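Local coordinates for protein methylmalonate-semialdehyde dehydrogenase (Oceanimonas doudoroffii, PDB 4ZZ7) that probably catalyses the NAD-dependent, CoA-acylating oxidation of methylmalonate semialdehyde to propionyl-CoA, as a member of the aldehyde dehydrogenase family, at residues L37-T42 with N205-A210; T5-L10 with I33-D38; T44-I49 with L215-V220. One frame throughout, in Å; residues are numbered along the deposited sequence.

Contact 1. Residues L37-T42 with N205-A210. With NAD (nicotinamide-adenine-dinucleotide), chain M.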
loop_
_atom_site.group_PDB
_atom_site.type_symbol
_atom_site.label_atom_id
_atom_site.label_comp_id
_atom_site.label_asym_id
_atom_site.label_seq_id
_atom_site.Cartn_x
_atom_site.Cartn_y
_atom_site.Cartn_z
ATOM N N LEU A 37 -18.607 40.105 -14.227
ATOM C CA LEU A 37 -17.736 38.991 -14.536
ATOM C C LEU A 37 -17.611 38.830 -16.024
ATOM O O LEU A 37 -18.597 38.577 -16.706
ATOM C CB LEU A 37 -18.297 37.715 -13.939
ATOM C CG LEU A 37 -17.453 36.477 -14.210
ATOM C CD1 LEU A 37 -16.036 36.633 -13.658
ATOM C CD2 LEU A 37 -18.187 35.283 -13.632
ATOM N N ASP A 38 -16.387 38.957 -16.518
ATOM C CA ASP A 38 -16.098 38.695 -17.928
ATOM C C ASP A 38 -16.336 37.221 -18.261
ATOM O O ASP A 38 -15.886 36.360 -17.533
ATOM C CB ASP A 38 -14.654 39.056 -18.245
ATOM C CG ASP A 38 -14.381 39.060 -19.724
ATOM O OD1 ASP A 38 -15.042 39.837 -20.449
ATOM O OD2 ASP A 38 -13.496 38.302 -20.170
ATOM N N LEU A 39 -17.058 36.936 -19.335
ATOM C CA LEU A 39 -17.298 35.558 -19.741
ATOM C C LEU A 39 -16.409 35.173 -20.918
ATOM O O LEU A 39 -16.426 35.815 -21.967
ATOM C CB LEU A 39 -18.771 35.319 -20.075
ATOM C CG LEU A 39 -19.762 35.623 -18.943
ATOM C CD1 LEU A 39 -21.163 35.232 -19.372
ATOM C CD2 LEU A 39 -19.424 34.921 -17.627
ATOM N N ALA A 40 -15.642 34.104 -20.734
ATOM C CA ALA A 40 -14.661 33.691 -21.720
ATOM C C ALA A 40 -15.292 32.866 -22.807
ATOM O O ALA A 40 -16.152 32.030 -22.564
ATOM C CB ALA A 40 -13.541 32.905 -21.067
ATOM N N SER A 41 -14.821 33.099 -24.014
ATOM C CA SER A 41 -15.381 32.484 -25.193
ATOM C C SER A 41 -14.464 31.353 -25.563
ATOM O O SER A 41 -13.370 31.246 -25.018
ATOM C CB SER A 41 -15.411 33.518 -26.319
ATOM O OG SER A 41 -14.079 33.962 -26.598
ATOM N N THR A 42 -14.868 30.548 -26.533
ATOM C CA THR A 42 -14.062 29.397 -26.917
ATOM C C THR A 42 -12.634 29.794 -27.365
ATOM O O THR A 42 -11.717 28.995 -27.267
ATOM C CB THR A 42 -14.719 28.534 -28.018
ATOM O OG1 THR A 42 -14.780 29.281 -29.220
ATOM C CG2 THR A 42 -16.125 28.145 -27.678
ATOM N N ASN A 205 -13.026 32.105 -16.393
ATOM C CA ASN A 205 -14.439 32.337 -16.015
ATOM C C ASN A 205 -15.403 32.304 -17.193
ATOM O O ASN A 205 -15.061 32.728 -18.306
ATOM C CB ASN A 205 -14.580 33.665 -15.293
ATOM C CG ASN A 205 -14.126 33.575 -13.884
ATOM O OD1 ASN A 205 -14.748 32.876 -13.098
ATOM N ND2 ASN A 205 -13.048 34.270 -13.542
ATOM N N GLY A 206 -16.611 31.821 -16.944
ATOM C CA GLY A 206 -17.572 31.724 -18.010
ATOM C C GLY A 206 -18.792 30.919 -17.636
ATOM O O GLY A 206 -19.102 30.691 -16.455
ATOM N N ASP A 207 -19.488 30.498 -18.680
ATOM C CA ASP A 207 -20.699 29.722 -18.575
ATOM C C ASP A 207 -20.583 28.527 -19.540
ATOM O O ASP A 207 -19.482 28.164 -19.972
ATOM C CB ASP A 207 -21.888 30.637 -18.894
ATOM C CG ASP A 207 -21.995 30.993 -20.369
ATOM O OD1 ASP A 207 -21.004 30.945 -21.131
ATOM O OD2 ASP A 207 -23.118 31.337 -20.770
ATOM N N LYS A 208 -21.716 27.944 -19.905
ATOM C CA LYS A 208 -21.733 26.743 -20.742
ATOM C C LYS A 208 -20.719 26.765 -21.879
ATOM O O LYS A 208 -20.137 25.743 -22.183
ATOM C CB LYS A 208 -23.133 26.506 -21.325
ATOM C CG LYS A 208 -23.310 25.129 -21.916
ATOM C CD LYS A 208 -24.404 25.059 -22.962
ATOM C CE LYS A 208 -24.535 23.643 -23.515
ATOM N NZ LYS A 208 -24.791 22.603 -22.463
ATOM N N GLU A 209 -20.530 27.919 -22.509
ATOM C CA GLU A 209 -19.629 28.018 -23.665
ATOM C C GLU A 209 -18.168 27.678 -23.313
ATOM O O GLU A 209 -17.454 27.060 -24.115
ATOM C CB GLU A 209 -19.727 29.405 -24.323
ATOM C CG GLU A 209 -19.075 29.501 -25.701
ATOM C CD GLU A 209 -18.824 30.943 -26.155
ATOM O OE1 GLU A 209 -19.722 31.813 -25.932
ATOM O OE2 GLU A 209 -17.732 31.203 -26.743
ATOM N N ALA A 210 -17.732 28.088 -22.126
ATOM C CA ALA A 210 -16.369 27.815 -21.706
ATOM C C ALA A 210 -16.268 26.347 -21.328
ATOM O O ALA A 210 -15.266 25.689 -21.591
ATOM C CB ALA A 210 -15.974 28.696 -20.536
HETATM P PA NAD M . -24.334 23.377 -11.439
HETATM O O1A NAD M . -25.146 24.482 -12.110
HETATM O O2A NAD M . -24.761 21.921 -11.504
HETATM O O5B NAD M . -22.834 23.402 -12.058
HETATM C C5B NAD M . -21.771 24.221 -11.548
HETATM C C4B NAD M . -20.709 24.492 -12.613
HETATM O O4B NAD M . -21.125 23.980 -13.882
HETATM C C3B NAD M . -20.426 25.975 -12.835
HETATM O O3B NAD M . -19.011 26.142 -12.950
HETATM C C2B NAD M . -21.196 26.341 -14.102
HETATM O O2B NAD M . -20.615 27.294 -14.997
HETATM C C1B NAD M . -21.297 25.023 -14.848
HETATM N N9A NAD M . -22.592 24.871 -15.577
HETATM C C8A NAD M . -23.824 25.248 -15.127
HETATM N N7A NAD M . -24.775 24.942 -16.035
HETATM C C5A NAD M . -24.164 24.362 -17.097
HETATM C C6A NAD M . -24.601 23.809 -18.413
HETATM N N6A NAD M . -25.908 23.825 -18.748
HETATM N N1A NAD M . -23.651 23.290 -19.238
HETATM C C2A NAD M . -22.327 23.280 -18.897
HETATM N N3A NAD M . -21.851 23.754 -17.726
HETATM C C4A NAD M . -22.709 24.306 -16.802
HETATM O O3 NAD M . -24.111 23.765 -9.861
HETATM P PN NAD M . -24.367 25.187 -9.087
HETATM O O1N NAD M . -23.318 26.231 -9.485
HETATM O O2N NAD M . -25.847 25.591 -9.038
HETATM O O5D NAD M . -23.990 24.602 -7.641
HETATM C C5D NAD M . -24.944 23.813 -6.909
HETATM C C4D NAD M . -24.795 22.285 -7.059
HETATM O O4D NAD M . -23.562 21.734 -6.542
HETATM C C3D NAD M . -25.911 21.558 -6.288
HETATM O O3D NAD M . -26.910 21.062 -7.185
HETATM C C2D NAD M . -25.240 20.427 -5.493
HETATM O O2D NAD M . -25.934 19.183 -5.636
HETATM C C1D NAD M . -23.839 20.401 -6.078
HETATM N N1N NAD M . -22.791 19.924 -5.182
HETATM C C2N NAD M . -22.394 18.655 -5.338
HETATM C C3N NAD M . -21.389 18.124 -4.536
HETATM C C7N NAD M . -20.925 16.690 -4.643
HETATM O O7N NAD M . -21.684 15.715 -4.586
HETATM N N7N NAD M . -19.621 16.514 -4.758
HETATM C C4N NAD M . -20.778 18.944 -3.593
HETATM C C5N NAD M . -21.191 20.262 -3.445
HETATM C C6N NAD M . -22.215 20.735 -4.269
HETATM O O HOH W 1 -18.350 31.305 -21.490
#

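Contact 2. Residues T5-L10 with I33-D38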
loop_
_atom_site.group_PDB
_atom_site.type_symbol
_atom_site.label_atom_id
_atom_site.label_comp_id
_atom_site.label_asym_id
_atom_site.label_seq_id
_atom_site.Cartn_x
_atom_site.Cartn_y
_atom_site.Cartn_z
ATOM N N THR A 5 -15.890 47.329 -11.032
ATOM C CA THR A 5 -14.725 46.580 -11.544
ATOM C C THR A 5 -15.138 45.351 -12.377
ATOM O O THR A 5 -16.224 44.788 -12.170
ATOM C CB THR A 5 -13.786 46.120 -10.389
ATOM O OG1 THR A 5 -14.477 45.191 -9.541
ATOM C CG2 THR A 5 -13.267 47.325 -9.544
ATOM N N THR A 6 -14.280 44.941 -13.316
ATOM C CA THR A 6 -14.542 43.743 -14.143
ATOM C C THR A 6 -13.564 42.598 -13.831
ATOM O O THR A 6 -12.353 42.754 -13.928
ATOM C CB THR A 6 -14.535 44.073 -15.647
ATOM O OG1 THR A 6 -15.448 45.141 -15.888
ATOM C CG2 THR A 6 -14.992 42.887 -16.494
ATOM N N ILE A 7 -14.118 41.445 -13.464
ATOM C CA ILE A 7 -13.337 40.261 -13.073
ATOM C C ILE A 7 -12.861 39.470 -14.293
ATOM O O ILE A 7 -13.654 39.073 -15.172
ATOM C CB ILE A 7 -14.161 39.314 -12.179
ATOM C CG1 ILE A 7 -14.606 40.040 -10.909
ATOM C CG2 ILE A 7 -13.346 38.069 -11.832
ATOM C CD1 ILE A 7 -15.741 39.354 -10.191
ATOM N N GLY A 8 -11.571 39.202 -14.327
ATOM C CA GLY A 8 -10.982 38.632 -15.519
ATOM C C GLY A 8 -10.668 37.157 -15.407
ATOM O O GLY A 8 -11.388 36.395 -14.779
ATOM N N HIS A 9 -9.557 36.793 -16.033
ATOM C CA HIS A 9 -9.112 35.431 -16.167
ATOM C C HIS A 9 -7.623 35.387 -15.920
ATOM O O HIS A 9 -6.912 36.323 -16.233
ATOM C CB HIS A 9 -9.349 34.926 -17.582
ATOM C CG HIS A 9 -10.692 35.256 -18.136
ATOM N ND1 HIS A 9 -11.857 34.833 -17.548
ATOM C CD2 HIS A 9 -11.058 35.951 -19.240
ATOM C CE1 HIS A 9 -12.890 35.258 -18.254
ATOM N NE2 HIS A 9 -12.432 35.940 -19.288
ATOM N N LEU A 10 -7.155 34.277 -15.378
ATOM C CA LEU A 10 -5.746 34.047 -15.148
ATOM C C LEU A 10 -5.260 33.112 -16.237
ATOM O O LEU A 10 -5.591 31.924 -16.235
ATOM C CB LEU A 10 -5.559 33.420 -13.768
ATOM C CG LEU A 10 -4.147 33.037 -13.337
ATOM C CD1 LEU A 10 -3.205 34.224 -13.408
ATOM C CD2 LEU A 10 -4.203 32.480 -11.919
ATOM N N ILE A 33 -26.026 44.541 -7.354
ATOM C CA ILE A 33 -24.963 44.133 -8.265
ATOM C C ILE A 33 -23.639 44.693 -7.789
ATOM O O ILE A 33 -23.424 45.897 -7.806
ATOM C CB ILE A 33 -25.223 44.641 -9.693
ATOM C CG1 ILE A 33 -26.422 43.910 -10.302
ATOM C CG2 ILE A 33 -23.991 44.459 -10.571
ATOM C CD1 ILE A 33 -26.944 44.568 -11.557
ATOM N N GLY A 34 -22.746 43.810 -7.384
ATOM C CA GLY A 34 -21.420 44.202 -6.926
ATOM C C GLY A 34 -20.447 44.403 -8.067
ATOM O O GLY A 34 -19.901 45.485 -8.230
ATOM N N LYS A 35 -20.247 43.360 -8.865
ATOM C CA LYS A 35 -19.158 43.315 -9.847
ATOM C C LYS A 35 -19.633 42.684 -11.156
ATOM O O LYS A 35 -20.643 41.983 -11.187
ATOM C CB LYS A 35 -17.948 42.532 -9.297
ATOM C CG LYS A 35 -17.773 42.615 -7.779
ATOM C CD LYS A 35 -16.558 41.869 -7.235
ATOM C CE LYS A 35 -15.243 42.563 -7.612
ATOM N NZ LYS A 35 -14.026 41.837 -7.134
ATOM N N GLN A 36 -18.895 42.965 -12.235
ATOM C CA GLN A 36 -19.130 42.367 -13.558
ATOM C C GLN A 36 -18.116 41.257 -13.801
ATOM O O GLN A 36 -16.905 41.445 -13.629
ATOM C CB GLN A 36 -18.968 43.405 -14.678
ATOM C CG GLN A 36 -20.069 44.441 -14.758
ATOM C CD GLN A 36 -21.421 43.817 -15.032
ATOM O OE1 GLN A 36 -21.608 43.127 -16.039
ATOM N NE2 GLN A 36 -22.369 44.038 -14.132
ATOM N N LEU A 37 -18.607 40.105 -14.227
ATOM C CA LEU A 37 -17.736 38.991 -14.536
ATOM C C LEU A 37 -17.611 38.830 -16.024
ATOM O O LEU A 37 -18.597 38.577 -16.706
ATOM C CB LEU A 37 -18.297 37.715 -13.939
ATOM C CG LEU A 37 -17.453 36.477 -14.210
ATOM C CD1 LEU A 37 -16.036 36.633 -13.658
ATOM C CD2 LEU A 37 -18.187 35.283 -13.632
ATOM N N ASP A 38 -16.387 38.957 -16.518
ATOM C CA ASP A 38 -16.098 38.695 -17.928
ATOM C C ASP A 38 -16.336 37.221 -18.261
ATOM O O ASP A 38 -15.886 36.360 -17.533
ATOM C CB ASP A 38 -14.654 39.056 -18.245
ATOM C CG ASP A 38 -14.381 39.060 -19.724
ATOM O OD1 ASP A 38 -15.042 39.837 -20.449
ATOM O OD2 ASP A 38 -13.496 38.302 -20.170
#

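Contact 3. Residues T44-I49 with L215-V220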
loop_
_atom_site.group_PDB
_atom_site.type_symbol
_atom_site.label_atom_id
_atom_site.label_comp_id
_atom_site.label_asym_id
_atom_site.label_seq_id
_atom_site.Cartn_x
_atom_site.Cartn_y
_atom_site.Cartn_z
ATOM N N THR A 44 -10.790 32.262 -25.976
ATOM C CA THR A 44 -10.085 32.620 -24.754
ATOM C C THR A 44 -9.712 31.367 -23.982
ATOM O O THR A 44 -8.590 31.232 -23.525
ATOM C CB THR A 44 -10.955 33.538 -23.880
ATOM O OG1 THR A 44 -11.258 34.731 -24.609
ATOM C CG2 THR A 44 -10.226 33.905 -22.572
ATOM N N VAL A 45 -10.667 30.459 -23.823
ATOM C CA VAL A 45 -10.401 29.166 -23.195
ATOM C C VAL A 45 -9.208 28.507 -23.904
ATOM O O VAL A 45 -8.278 28.054 -23.249
ATOM C CB VAL A 45 -11.641 28.228 -23.223
ATOM C CG1 VAL A 45 -11.299 26.854 -22.685
ATOM C CG2 VAL A 45 -12.785 28.798 -22.401
ATOM N N GLU A 46 -9.232 28.487 -25.235
ATOM C CA GLU A 46 -8.174 27.858 -26.031
ATOM C C GLU A 46 -6.802 28.470 -25.770
ATOM O O GLU A 46 -5.818 27.761 -25.795
ATOM C CB GLU A 46 -8.511 27.902 -27.526
ATOM C CG GLU A 46 -9.559 26.879 -27.972
ATOM C CD GLU A 46 -10.083 27.114 -29.395
ATOM O OE1 GLU A 46 -11.016 26.414 -29.830
ATOM O OE2 GLU A 46 -9.570 28.002 -30.107
ATOM N N GLN A 47 -6.735 29.776 -25.524
ATOM C CA GLN A 47 -5.484 30.403 -25.056
ATOM C C GLN A 47 -5.007 29.771 -23.741
ATOM O O GLN A 47 -3.819 29.492 -23.595
ATOM C CB GLN A 47 -5.635 31.929 -24.867
ATOM C CG GLN A 47 -5.862 32.731 -26.143
ATOM C CD GLN A 47 -6.091 34.225 -25.899
ATOM O OE1 GLN A 47 -5.842 34.754 -24.812
ATOM N NE2 GLN A 47 -6.565 34.909 -26.928
ATOM N N ALA A 48 -5.932 29.566 -22.793
ATOM C CA ALA A 48 -5.605 28.969 -21.481
ATOM C C ALA A 48 -5.085 27.526 -21.628
ATOM O O ALA A 48 -4.051 27.164 -21.081
ATOM C CB ALA A 48 -6.809 29.023 -20.543
ATOM N N ILE A 49 -5.801 26.729 -22.404
ATOM C CA ILE A 49 -5.367 25.387 -22.760
ATOM C C ILE A 49 -3.986 25.388 -23.439
ATOM O O ILE A 49 -3.176 24.495 -23.175
ATOM C CB ILE A 49 -6.390 24.698 -23.690
ATOM C CG1 ILE A 49 -7.743 24.515 -22.984
ATOM C CG2 ILE A 49 -5.890 23.337 -24.135
ATOM C CD1 ILE A 49 -8.906 24.308 -23.937
ATOM N N LEU A 215 -14.410 20.574 -22.862
ATOM C CA LEU A 215 -14.842 19.220 -23.204
ATOM C C LEU A 215 -14.459 18.785 -24.638
ATOM O O LEU A 215 -14.148 17.616 -24.898
ATOM C CB LEU A 215 -16.349 19.094 -23.001
ATOM C CG LEU A 215 -16.830 19.297 -21.564
ATOM C CD1 LEU A 215 -18.343 19.371 -21.500
ATOM C CD2 LEU A 215 -16.330 18.208 -20.650
ATOM N N HIS A 216 -14.465 19.740 -25.562
ATOM C CA HIS A 216 -14.278 19.436 -26.981
ATOM C C HIS A 216 -12.850 19.634 -27.492
ATOM O O HIS A 216 -12.508 19.115 -28.544
ATOM C CB HIS A 216 -15.293 20.231 -27.790
ATOM C CG HIS A 216 -16.702 19.756 -27.610
ATOM N ND1 HIS A 216 -17.471 20.091 -26.520
ATOM C CD2 HIS A 216 -17.475 18.953 -28.378
ATOM C CE1 HIS A 216 -18.663 19.531 -26.635
ATOM N NE2 HIS A 216 -18.689 18.827 -27.750
ATOM N N ASP A 217 -12.012 20.357 -26.748
ATOM C CA ASP A 217 -10.588 20.492 -27.097
ATOM C C ASP A 217 -9.814 19.194 -26.819
ATOM O O ASP A 217 -9.776 18.706 -25.711
ATOM C CB ASP A 217 -9.951 21.635 -26.323
ATOM C CG ASP A 217 -8.594 22.030 -26.868
ATOM O OD1 ASP A 217 -7.637 21.217 -26.813
ATOM O OD2 ASP A 217 -8.481 23.177 -27.333
ATOM N N ASP A 218 -9.155 18.676 -27.837
ATOM C CA ASP A 218 -8.476 17.387 -27.753
ATOM C C ASP A 218 -7.283 17.370 -26.804
ATOM O O ASP A 218 -6.899 16.291 -26.329
ATOM C CB ASP A 218 -8.049 16.909 -29.152
ATOM C CG ASP A 218 -9.245 16.608 -30.055
ATOM O OD1 ASP A 218 -10.411 16.839 -29.624
ATOM O OD2 ASP A 218 -9.024 16.152 -31.203
ATOM N N ARG A 219 -6.712 18.541 -26.515
ATOM C CA ARG A 219 -5.594 18.626 -25.546
ATOM C C ARG A 219 -6.003 18.376 -24.068
ATOM O O ARG A 219 -5.148 18.086 -23.237
ATOM C CB ARG A 219 -4.874 19.972 -25.661
ATOM C CG ARG A 219 -4.241 20.211 -27.003
ATOM C CD ARG A 219 -3.859 21.660 -27.222
ATOM N NE ARG A 219 -5.015 22.524 -27.381
ATOM C CZ ARG A 219 -4.939 23.839 -27.561
ATOM N NH1 ARG A 219 -3.761 24.451 -27.618
ATOM N NH2 ARG A 219 -6.052 24.564 -27.675
ATOM N N VAL A 220 -7.288 18.527 -23.751
ATOM C CA VAL A 220 -7.790 18.308 -22.414
ATOM C C VAL A 220 -7.973 16.820 -22.285
ATOM O O VAL A 220 -8.832 16.245 -22.937
ATOM C CB VAL A 220 -9.148 19.014 -22.156
ATOM C CG1 VAL A 220 -9.648 18.733 -20.751
ATOM C CG2 VAL A 220 -9.030 20.520 -22.342
HETATM O O HOH W 2 -11.039 23.565 -29.164
#

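Contact 1. Residues L37-T42 with N205-A210
Ala40 N donates to Asn205 O. The N-O distance from Ala40 N to Asn205 O is 2.9 Å, and the N-H...O angle is 153°. Ala40 O is satisfied through a water. This water donates to Ala40 O at 2.6 Å and to Asp207 OD1 at 2.7 Å, so it joins the two segments. Asp207 OD1 also takes a weak bond from Glu209 N, at 3.4 Å from Glu209 N to Asp207 OD1. This is the N-cap bond of helix 208-216.

The second direct bond runs from Thr42 N to Glu209 OE2, again at 2.9 Å. Thr42 opens helix 42-61, with Ser41 at its N-cap position. The Glu209 chain starts with CG anti to the backbone N (chi1 -167°) and stays extended, crossing Thr42 at about a right angle. OE2 is met on its anti side, with the donor 25° out of the carboxylate plane. A helix start at this place would probably favour the charged carboxylate. Arg21 forms salt bridges with both Glu209 OE1 and Asp207 OD2, and Ser41 OG bonds to Glu18.

Residues 205-207 lead from strand 201-203 into helix 208-216 in the Rossmann-type NAD-binding domain of the aldehyde dehydrogenase fold. Lys208 binds the cofactor: its CG comes close to N1A at the rim of the adenine, and Lys208 NZ makes a weak 3.5 Å bond to N1A of NAD. Gly206 lines the same pocket.

Van der Waals contacts make up the other end. Leu37 CD1 meets the Asn205 amide at its CG, 3.6 Å away, the two side chains crossing at about a right angle. The amide ND2 bonds to Gly8 O. Leu39 CD2 touches Gly206 CA at 3.7 Å.

Contact 2. Residues T5-L10 with I33-D38
Ile7 and Leu37 sit side by side as a parallel beta bridge, and Thr6 and Gln36 form the bridge before it. The two strands are neighbours in the mixed four-stranded sheet near the N-terminus, where 6-10 lies between 15-16 and 32-38. Gln36 N donates to Thr5 O. Ile7 N donates to Gln36 O at 2.8 Å. Asp38 N donates to Ile7 O at 3.0 Å. Just before this ladder, Gly34 and Lys35 together face Val25 of strand 22-27, a classic beta bulge.

Ile7 and Leu37 share one face of the sheet. Their side chains cross obliquely, and Ile7 CG2 meets Leu37 CD1 at 3.6 Å. Ile7 CG1 stands anti to the carbonyl carbon (chi1 -60°), and the chain beyond it takes CD1 to Lys35. There it touches Lys35 CD at 4.0 Å, the two chains at about a right angle. The Lys35 chain bends at chi3, and CE comes to 3.3 Å from Thr5 OG1. Its NZ goes on to Ser182 OG, at the start of helix 182-193.

The Thr6 and Gln36 side chains leave from the opposite face. Across the two strands Thr6 OG1 comes nearest to Gln36 CB, at 4.1 Å. The Gln36 chain bends at chi2, and its amide turns away to Ser22 and Asn24.

At the far end the His9 and Asp38 side chains cross at about a right angle, while ring and carboxylate planes are 49° apart. His9 NE2 donates to Asp38 OD2 at 2.7 Å. The bond is weak, with an N-H...O angle of 128°. OD2 also accepts from Glu18 N, while His9 ND1 accepts from Asn205 N. His9 CE1 lies 3.3 Å from Asp38 O.

Contact 3. Residues T44-I49 with L215-V220
Ile49 makes the apolar part of this contact. Its CG2 lies over one face of the Arg219 guanidinium, offset toward the rim, and is 3.5 Å from Arg219 NE. Ile49 and Asp217 meet tip to tip, with Ile49 CD1 3.6 Å from Asp217 OD2. Ile49 CD1 also touches Val220 CG2 at 4.1 Å.

The charged part lies within 215-220. Arg219 grips Asp217 side-on. Arg219 NE donates to the syn lone pair of Asp217 OD1 at 3.0 Å, and Arg219 NH2 reaches Asp217 OD2 at 2.8 Å. Both oxygens lie close to the guanidinium plane. The anti lone pair of OD1 takes Arg219 N. Arg219 NH1 bonds to Ser50 OG on helix 42-61. An alanine in place of Asp217 would probably leave Arg219 NE and NH2 without their carboxylate and the guanidinium freer to turn off Ile49.

One water bridges the segments, donating to Glu46 OE1 at 2.9 Å and to Asp217 OD2 at 3.2 Å.

The bond from Arg219 N to Asp217 OD1 closes an Asx turn. It sits in a type I beta turn, Asp217 to Val220, that carries the chain from helix 208-216 to strand 220-226 of the Rossmann-type sheet.

Contact 1 lies about 12 Å, centre to centre, from both contact 2 and contact 3, which are about 22 Å apart. Contacts 1 and 2 share Leu37 and Asp38 on strand 32-38. Contacts 1 and 3 share helix 208-216, and Ala210 of contact 1 packs on Val45 of contact 3. Along the chain, contact 2 closes before contact 3 opens, while the segments of contacts 1 and 3 alternate. Strand 32-38 runs on into helix 42-61, so together the contacts lay the N-terminal sheet and this helix against the Rossmann-type core of the NAD-binding domain. Contact 1 comes nearest the cofactor, through Lys208.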